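Side-chain contacts in haloacid delahogenase-like family hydrolase (Xanthomonas campestris pv. campestris, PDB 2PKE), which binds magnesium and probably acts as a phosphatase of the haloacid dehalogenase (HAD) superfamily: residues A169-L172 / S173-L177; L243-Q246 / A247-Q251; A122-A125 / A126-V130; L138-Q141 / E142-E146. One frame throughout, in Å; residues are numbered along the deposited sequence.

Contact 1 of 4, residues A169-L172 / S173-L177; sequences ARVL and SEFDL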
# COMPACT_ATOMS: atom_id res chain seq x y z
N ALA A 169 3.55 15.53 8.57
CA ALA A 169 4.78 16.35 8.44
C ALA A 169 5.72 15.80 7.35
O ALA A 169 6.32 16.56 6.59
CB ALA A 169 5.50 16.41 9.79
N ARG A 170 5.81 14.48 7.28
CA ARG A 170 6.63 13.82 6.30
C ARG A 170 6.11 14.14 4.88
O ARG A 170 6.89 14.53 3.99
CB ARG A 170 6.65 12.33 6.56
CG ARG A 170 7.29 11.57 5.42
CD ARG A 170 7.22 10.07 5.58
NE ARG A 170 5.91 9.41 5.42
CZ ARG A 170 5.10 9.44 4.34
NH1 ARG A 170 5.36 10.18 3.27
NH2 ARG A 170 3.98 8.70 4.37
N VAL A 171 4.79 14.06 4.71
CA VAL A 171 4.17 14.34 3.41
C VAL A 171 4.51 15.77 3.02
O VAL A 171 5.02 16.02 1.91
CB VAL A 171 2.65 14.11 3.42
CG1 VAL A 171 2.01 14.58 2.12
CG2 VAL A 171 2.34 12.64 3.66
N LEU A 172 4.28 16.71 3.93
CA LEU A 172 4.62 18.10 3.64
C LEU A 172 6.07 18.37 3.39
O LEU A 172 6.41 19.27 2.61
CB LEU A 172 4.11 19.03 4.76
CG LEU A 172 2.59 19.14 4.91
CD1 LEU A 172 2.22 20.22 5.94
CD2 LEU A 172 1.88 19.39 3.58
N SER A 173 6.95 17.64 4.05
CA SER A 173 8.39 17.85 3.84
C SER A 173 8.77 17.52 2.39
O SER A 173 9.63 18.16 1.79
CB SER A 173 9.24 17.01 4.80
OG SER A 173 9.29 15.66 4.35
N GLU A 174 8.10 16.53 1.83
CA GLU A 174 8.32 16.17 0.44
C GLU A 174 7.81 17.18 -0.55
O GLU A 174 8.38 17.33 -1.61
CB GLU A 174 7.67 14.85 0.16
CG GLU A 174 8.37 13.74 0.90
CD GLU A 174 7.68 12.43 0.71
OE1 GLU A 174 6.81 12.33 -0.19
OE2 GLU A 174 8.01 11.52 1.49
N PHE A 175 6.71 17.86 -0.23
CA PHE A 175 6.23 18.98 -1.01
C PHE A 175 7.02 20.24 -0.72
O PHE A 175 6.83 21.25 -1.41
CB PHE A 175 4.78 19.32 -0.67
CG PHE A 175 3.78 18.34 -1.21
CD1 PHE A 175 3.60 18.21 -2.59
CD2 PHE A 175 2.97 17.61 -0.35
CE1 PHE A 175 2.67 17.33 -3.09
CE2 PHE A 175 2.03 16.73 -0.85
CZ PHE A 175 1.89 16.59 -2.23
N ASP A 176 7.87 20.19 0.31
CA ASP A 176 8.75 21.29 0.67
C ASP A 176 7.89 22.47 1.09
O ASP A 176 8.15 23.60 0.75
CB ASP A 176 9.67 21.66 -0.50
CG ASP A 176 11.04 22.15 -0.06
OD1 ASP A 176 11.15 23.18 0.64
OD2 ASP A 176 12.03 21.52 -0.46
N LEU A 177 6.89 22.19 1.90
CA LEU A 177 5.87 23.18 2.22
C LEU A 177 5.72 23.19 3.72
O LEU A 177 5.66 22.12 4.31
CB LEU A 177 4.56 22.74 1.55
CG LEU A 177 3.49 23.80 1.41
CD1 LEU A 177 3.92 24.80 0.36
CD2 LEU A 177 2.11 23.17 1.10
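A Schellman motif joins Leu172 to Leu177 at the carboxyl end of helix 165-175, a helix packed beside the parallel sheet of the HAD core. The chain turns at Asp176, whose positive phi (64°) lets Leu177 N reach back to Leu172 O at 3.0 Å, while Asp176 N makes a weak bond to Ser173 O at 3.1 Å. One turn earlier, side chains four residues apart pair along the helix. Arg170 and Glu174 run side by side and point the same way, but their salt bridge is long: NH1 stands 3.5 Å from OE2 and meets it at the edge of the guanidinium. The stronger partners of both groups lie elsewhere, since NH1 also pairs with Glu158 of strand 157-160 and Glu174 OE1 accepts a hydrogen bond from the backbone N of Met2. On the buried side, Val171 CG1 lies anti to its own nitrogen (chi1 172°), a setting that places this methyl 3.7 Å from CE2 of the Phe175 ring. The ring reaches on toward Leu15 and Val131, and Leu172 and Leu177 also touch Leu15, so the helix end is seated on strands 15-18 and 129-135. The Ser173 hydroxyl shares an acceptor with a helical amide: Arg170 O takes a bond from Ser173 OG at 2.7 Å and another from Glu174 N at 3.2 Å.

Contact 2 of 4, residues L243-Q246 / A247-Q251; sequences LDAQ and AGRQQ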
# COMPACT_ATOMS: atom_id res chain seq x y z
N LEU A 243 -9.78 30.45 5.00
CA LEU A 243 -8.59 30.00 5.72
C LEU A 243 -7.35 30.66 5.16
O LEU A 243 -6.49 31.09 5.93
CB LEU A 243 -8.49 28.48 5.72
CG LEU A 243 -9.54 27.81 6.66
CD1 LEU A 243 -9.58 26.27 6.35
CD2 LEU A 243 -9.26 28.11 8.11
N ASP A 244 -7.28 30.77 3.84
CA ASP A 244 -6.20 31.45 3.20
C ASP A 244 -6.12 32.90 3.61
O ASP A 244 -5.03 33.41 3.80
CB ASP A 244 -6.35 31.32 1.70
CG ASP A 244 -5.14 31.84 0.93
OD1 ASP A 244 -4.15 32.30 1.50
OD2 ASP A 244 -5.22 31.80 -0.30
N ALA A 245 -7.25 33.57 3.72
CA ALA A 245 -7.26 34.98 4.13
C ALA A 245 -6.68 35.14 5.54
O ALA A 245 -5.83 35.98 5.76
CB ALA A 245 -8.65 35.55 4.05
N GLN A 246 -7.13 34.29 6.46
CA GLN A 246 -6.68 34.26 7.86
C GLN A 246 -5.17 33.99 7.93
O GLN A 246 -4.43 34.67 8.65
CB GLN A 246 -7.47 33.16 8.57
CG GLN A 246 -7.23 33.01 10.08
CD GLN A 246 -8.19 31.99 10.78
OE1 GLN A 246 -9.20 31.57 10.22
NE2 GLN A 246 -7.82 31.58 12.00
N ALA A 247 -4.72 33.02 7.15
CA ALA A 247 -3.30 32.63 7.12
C ALA A 247 -2.40 33.79 6.67
O ALA A 247 -1.30 34.06 7.22
CB ALA A 247 -3.11 31.41 6.17
N GLY A 248 -2.86 34.47 5.64
CA GLY A 248 -2.13 35.61 5.09
C GLY A 248 -2.01 36.78 6.05
O GLY A 248 -1.01 37.42 6.07
N ARG A 249 -3.02 37.03 6.88
CA ARG A 249 -2.94 38.10 7.88
C ARG A 249 -1.93 37.77 8.99
O ARG A 249 -1.49 38.66 9.71
CB ARG A 249 -4.32 38.33 8.50
CG ARG A 249 -5.30 39.13 7.68
CD ARG A 249 -6.56 39.45 8.46
NE ARG A 249 -7.52 38.33 8.54
CZ ARG A 249 -8.43 38.04 7.61
NH1 ARG A 249 -8.57 38.77 6.52
NH2 ARG A 249 -9.25 37.01 7.77
N GLN A 250 -1.59 36.50 9.14
CA GLN A 250 -0.69 36.04 10.18
C GLN A 250 0.71 35.74 9.69
O GLN A 250 1.57 35.41 10.49
CB GLN A 250 -1.21 34.75 10.79
CG GLN A 250 -2.60 34.84 11.38
CD GLN A 250 -3.03 33.52 11.98
OE1 GLN A 250 -2.35 32.50 11.80
NE2 GLN A 250 -4.15 33.52 12.68
N GLN A 251 0.96 35.84 8.38
CA GLN A 251 2.18 35.27 7.76
C GLN A 251 2.16 35.47 6.26
O GLN A 251 1.86 34.55 5.47
CB GLN A 251 2.34 33.76 8.06
OXT GLN A 251 2.42 36.58 5.82
O HOH W 1 -5.22 31.47 13.54
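Ala247 N donates to Leu243 O at 2.9 Å, with an N-H...O angle of 158°, and Gly248 N follows with a bond of 3.0 Å to Asp244 O. The next carbonyl but one, Gln246 O, is reached only weakly, by Arg249 N at 3.3 Å and by Gln250 N at 3.4 Å. Gln250 N also bonds to Ala247 O at 3.1 Å, an i to i+3 bond in the last turn. Arg249 turns back along this backbone. Bent at chi3 (-79°), it lays one face of its guanidinium over Ala245 O, which sits 3.8 Å above the plane near its centre; the same oxygen accepts a hydrogen bond from Arg249 N. NH2 passes over Gln246 N, at 3.7 Å, so the charged group rests on the backbone of the preceding turn. Gln246 and Gln250 extend side by side in one direction, their amide planes turned 78° apart. Gln246 NE2 donates to a water at 3.0 Å; the approach of Gln250 NE2 to the same water is unusually short and doubtful. The Gln246 amide has firmer partners in Arg228 and in the carbonyl of Pro225. Asp244, buried on another side, accepts hydrogen bonds from the backbone N of Ala12 and of Ile13 and bonds to the hydroxyl of Tyr128. With Leu243 and Ala247 resting on Trp202, this is the carboxyl-terminal helix, lying against strand 202-205 of a Rossmann-like parallel sheet, as in HAD enzymes.

Contact 3 of 4, residues A122-A125 / A126-V130; sequences AAIA and ADYAV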
# COMPACT_ATOMS: atom_id res chain seq x y z
N ALA A 122 -12.46 20.88 -8.44
CA ALA A 122 -12.07 21.65 -9.63
C ALA A 122 -11.93 23.12 -9.28
O ALA A 122 -11.01 23.81 -9.75
CB ALA A 122 -13.16 21.44 -10.80
N ALA A 123 -12.89 23.64 -8.51
CA ALA A 123 -12.86 25.06 -8.11
C ALA A 123 -11.61 25.37 -7.29
O ALA A 123 -10.93 26.37 -7.53
CB ALA A 123 -14.16 25.46 -7.33
N ILE A 124 -11.31 24.50 -6.31
CA ILE A 124 -10.13 24.68 -5.47
C ILE A 124 -8.85 24.54 -6.30
O ILE A 124 -7.95 25.38 -6.18
CB ILE A 124 -10.12 23.73 -4.30
CG1 ILE A 124 -11.25 24.13 -3.33
CG2 ILE A 124 -8.73 23.73 -3.62
CD1 ILE A 124 -11.72 23.03 -2.35
N ALA A 125 -8.83 23.53 -7.17
CA ALA A 125 -7.64 23.21 -7.96
C ALA A 125 -7.26 24.34 -8.89
O ALA A 125 -6.16 24.37 -9.38
CB ALA A 125 -7.85 21.96 -8.72
N ALA A 126 -8.17 25.26 -9.16
CA ALA A 126 -7.90 26.44 -9.99
C ALA A 126 -6.90 27.39 -9.32
O ALA A 126 -6.14 28.06 -10.00
CB ALA A 126 -9.22 27.19 -10.32
N ASP A 127 -6.91 27.44 -7.98
CA ASP A 127 -6.08 28.39 -7.20
C ASP A 127 -5.00 27.79 -6.30
O ASP A 127 -4.14 28.51 -5.79
CB ASP A 127 -6.99 29.24 -6.29
CG ASP A 127 -8.00 30.03 -7.06
OD1 ASP A 127 -7.59 30.69 -8.01
OD2 ASP A 127 -9.20 29.99 -6.73
N TYR A 128 -5.11 26.48 -6.05
CA TYR A 128 -4.28 25.75 -5.10
C TYR A 128 -3.84 24.43 -5.71
O TYR A 128 -4.60 23.87 -6.52
CB TYR A 128 -5.11 25.44 -3.87
CG TYR A 128 -5.66 26.67 -3.23
CD1 TYR A 128 -4.87 27.44 -2.38
CD2 TYR A 128 -6.94 27.12 -3.51
CE1 TYR A 128 -5.37 28.61 -1.79
CE2 TYR A 128 -7.45 28.29 -2.90
CZ TYR A 128 -6.65 29.05 -2.08
OH TYR A 128 -7.12 30.26 -1.49
N ALA A 129 -2.66 23.94 -5.34
CA ALA A 129 -2.28 22.54 -5.55
C ALA A 129 -3.24 21.70 -4.77
O ALA A 129 -3.69 22.13 -3.69
CB ALA A 129 -0.88 22.25 -5.04
N VAL A 130 -3.54 20.51 -5.28
CA VAL A 130 -4.43 19.56 -4.55
C VAL A 130 -3.75 18.19 -4.41
O VAL A 130 -2.99 17.78 -5.27
CB VAL A 130 -5.82 19.41 -5.20
CG1 VAL A 130 -6.60 20.74 -5.15
CG2 VAL A 130 -5.71 18.83 -6.63
O HOH W 2 -10.60 28.35 -5.57
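Ile124 O accepts two backbone amides from the turn that leaves helix 117-125. Tyr128 N approaches in the carbonyl plane at 3.0 Å, whereas Asp127 N, at 2.9 Å, comes from well above it, 43° out of plane. The amide before them is held less firmly, for Ala126 N makes only weak bonds to Ala122 O and Ala123 O. The side chain of Ile124 works with its own carbonyl: CG2, anti to the backbone nitrogen, touches Tyr128 CD2 at 3.8 Å and Val130 CG1 at 4.0 Å, and Ile124 O meets the tyrosine ring at its edge. Val130 CG1 also lies against Ala125, 3.9 Å from its CA, after the chain has doubled back. Where the limbs come close, Ala125 CA makes a CA-H...O contact with Tyr128 O, 3.4 Å long. Farther out, the hydroxyl end of the tyrosine reaches Asp244 of helix 236-250, and Asp127 O accepts a hydrogen bond from Gln11 NE2. The turn carries the chain from helix 117-125 into strand 129-135, with Ile124 and Tyr128 wedged between Val16 of strand 15-18 and Val240 of helix 236-250.

Contact 4 of 4, residues L138-Q141 / E142-E146; sequences LFHQ and EQKIE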
# COMPACT_ATOMS: atom_id res chain seq x y z
N LEU A 138 -3.12 0.47 -0.28
CA LEU A 138 -2.66 1.20 -1.43
C LEU A 138 -3.36 0.80 -2.71
O LEU A 138 -3.76 1.64 -3.49
CB LEU A 138 -1.18 0.94 -1.66
CG LEU A 138 -0.50 1.60 -2.85
CD1 LEU A 138 -0.38 3.12 -2.68
CD2 LEU A 138 0.84 0.99 -2.99
N PHE A 139 -3.40 -0.49 -2.97
CA PHE A 139 -4.06 -0.97 -4.18
C PHE A 139 -5.56 -0.62 -4.21
O PHE A 139 -6.05 -0.18 -5.24
CB PHE A 139 -3.88 -2.48 -4.34
CG PHE A 139 -4.52 -3.02 -5.59
CD1 PHE A 139 -3.89 -2.88 -6.81
CD2 PHE A 139 -5.77 -3.65 -5.54
CE1 PHE A 139 -4.47 -3.36 -7.96
CE2 PHE A 139 -6.38 -4.09 -6.69
CZ PHE A 139 -5.72 -3.97 -7.90
N HIS A 140 -6.27 -0.84 -3.12
CA HIS A 140 -7.69 -0.53 -3.10
C HIS A 140 -7.96 0.98 -3.23
O HIS A 140 -8.86 1.38 -3.97
CB HIS A 140 -8.32 -1.11 -1.86
CG HIS A 140 -9.82 -1.09 -1.87
ND1 HIS A 140 -10.57 -1.29 -0.74
CD2 HIS A 140 -10.70 -0.93 -2.88
CE1 HIS A 140 -11.85 -1.23 -1.04
NE2 HIS A 140 -11.96 -1.03 -2.35
N GLN A 141 -7.20 1.79 -2.51
CA GLN A 141 -7.33 3.27 -2.60
C GLN A 141 -7.00 3.77 -4.01
O GLN A 141 -7.70 4.62 -4.57
CB GLN A 141 -6.48 3.99 -1.52
CG GLN A 141 -6.93 3.72 -0.09
CD GLN A 141 -8.26 4.30 0.18
OE1 GLN A 141 -8.63 5.30 -0.42
NE2 GLN A 141 -9.00 3.69 1.11
N GLU A 142 -5.98 3.19 -4.63
CA GLU A 142 -5.66 3.55 -6.01
C GLU A 142 -6.80 3.19 -6.97
O GLU A 142 -7.15 3.96 -7.86
CB GLU A 142 -4.40 2.86 -6.44
CG GLU A 142 -3.15 3.57 -5.99
CD GLU A 142 -1.91 2.83 -6.47
OE1 GLU A 142 -2.06 1.70 -6.96
OE2 GLU A 142 -0.81 3.37 -6.32
N GLN A 143 -7.42 2.03 -6.75
CA GLN A 143 -8.54 1.63 -7.57
C GLN A 143 -9.78 2.51 -7.34
O GLN A 143 -10.49 2.83 -8.29
CB GLN A 143 -8.82 0.13 -7.42
CG GLN A 143 -7.79 -0.80 -8.16
CD GLN A 143 -7.37 -0.32 -9.58
OE1 GLN A 143 -6.18 -0.32 -9.92
NE2 GLN A 143 -8.34 0.09 -10.40
N LYS A 144 -10.00 2.97 -6.12
CA LYS A 144 -11.14 3.83 -5.81
C LYS A 144 -11.00 5.17 -6.53
O LYS A 144 -11.95 5.58 -7.18
CB LYS A 144 -11.34 4.03 -4.30
CG LYS A 144 -11.74 2.75 -3.49
CD LYS A 144 -12.36 3.15 -2.12
CE LYS A 144 -12.01 2.30 -0.94
NZ LYS A 144 -13.07 2.37 0.17
N ILE A 145 -9.83 5.79 -6.49
CA ILE A 145 -9.65 7.03 -7.23
C ILE A 145 -9.90 6.83 -8.74
O ILE A 145 -10.46 7.69 -9.38
CB ILE A 145 -8.31 7.75 -6.89
CG1 ILE A 145 -8.21 9.11 -7.60
CG2 ILE A 145 -7.09 6.92 -7.22
CD1 ILE A 145 -9.30 10.12 -7.15
N GLU A 146 -9.49 5.71 -9.31
CA GLU A 146 -9.74 5.44 -10.75
C GLU A 146 -11.24 5.18 -11.01
O GLU A 146 -11.80 5.80 -11.89
CB GLU A 146 -8.80 4.33 -11.25
CG GLU A 146 -8.68 4.14 -12.83
CD GLU A 146 -8.03 5.33 -13.65
OE1 GLU A 146 -7.06 5.99 -13.17
OE2 GLU A 146 -8.50 5.60 -14.79
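One face of the Phe139 ring receives Gln143 CG, and one face of the His140 ring receives Lys144 CE, two CH-pi contacts, each between residues four apart, on successive positions of helix 138-148. Gln143 CG lies 4.0 Å from the phenyl centroid, offset toward the rim. Lys144 CE sits closer, 3.7 Å from the imidazole centroid and 17° off the ring normal. His140 CG is anti to its nitrogen (chi1 -168°), which swings the ring beside the next turn, where the lysine arm crosses it. On another side of the helix, Glu142 slants across Leu138, its OE2 3.7 Å from Leu138 CD1, while OE1 bonds to Ser161 of the second subunit. Backbone bonds such as Ile145 N to Gln141 O, 3.1 Å long, keep these turns regular. The helix follows strand 129-135 in a beta-alpha-beta unit, and Gln141 and Lys144 face the magnesium site. Lys144 NZ forms a salt bridge to Asp21 OD1 and also bonds to His109, while Gln141 NE2 bonds to Asp21 OD2. The carboxylate of this metal-site residue is therefore gripped at both oxygens from one helix, consistent with a second-shell role in which the imidazole face steadies the lysine arm.

Contact 4 is the most buried of the four, and the one beside the magnesium site; its polar ends serve Asp21, and it also meets the second subunit. Contacts 1, 2 and 3 lie farther from the centre of the chain and are only partly buried, each with an apolar side turned to the sheet. Contacts 1 and 3 both concern how a helix gives way to the following chain, by a Schellman motif in one and a shared carbonyl in the other. Contacts 2 and 3 meet directly, through a probable side-chain hydrogen bond, whereas contact 2 stays about 21 Å from contact 4 at the nearest atoms. Strand 129-135 connects contact 3 with contact 4.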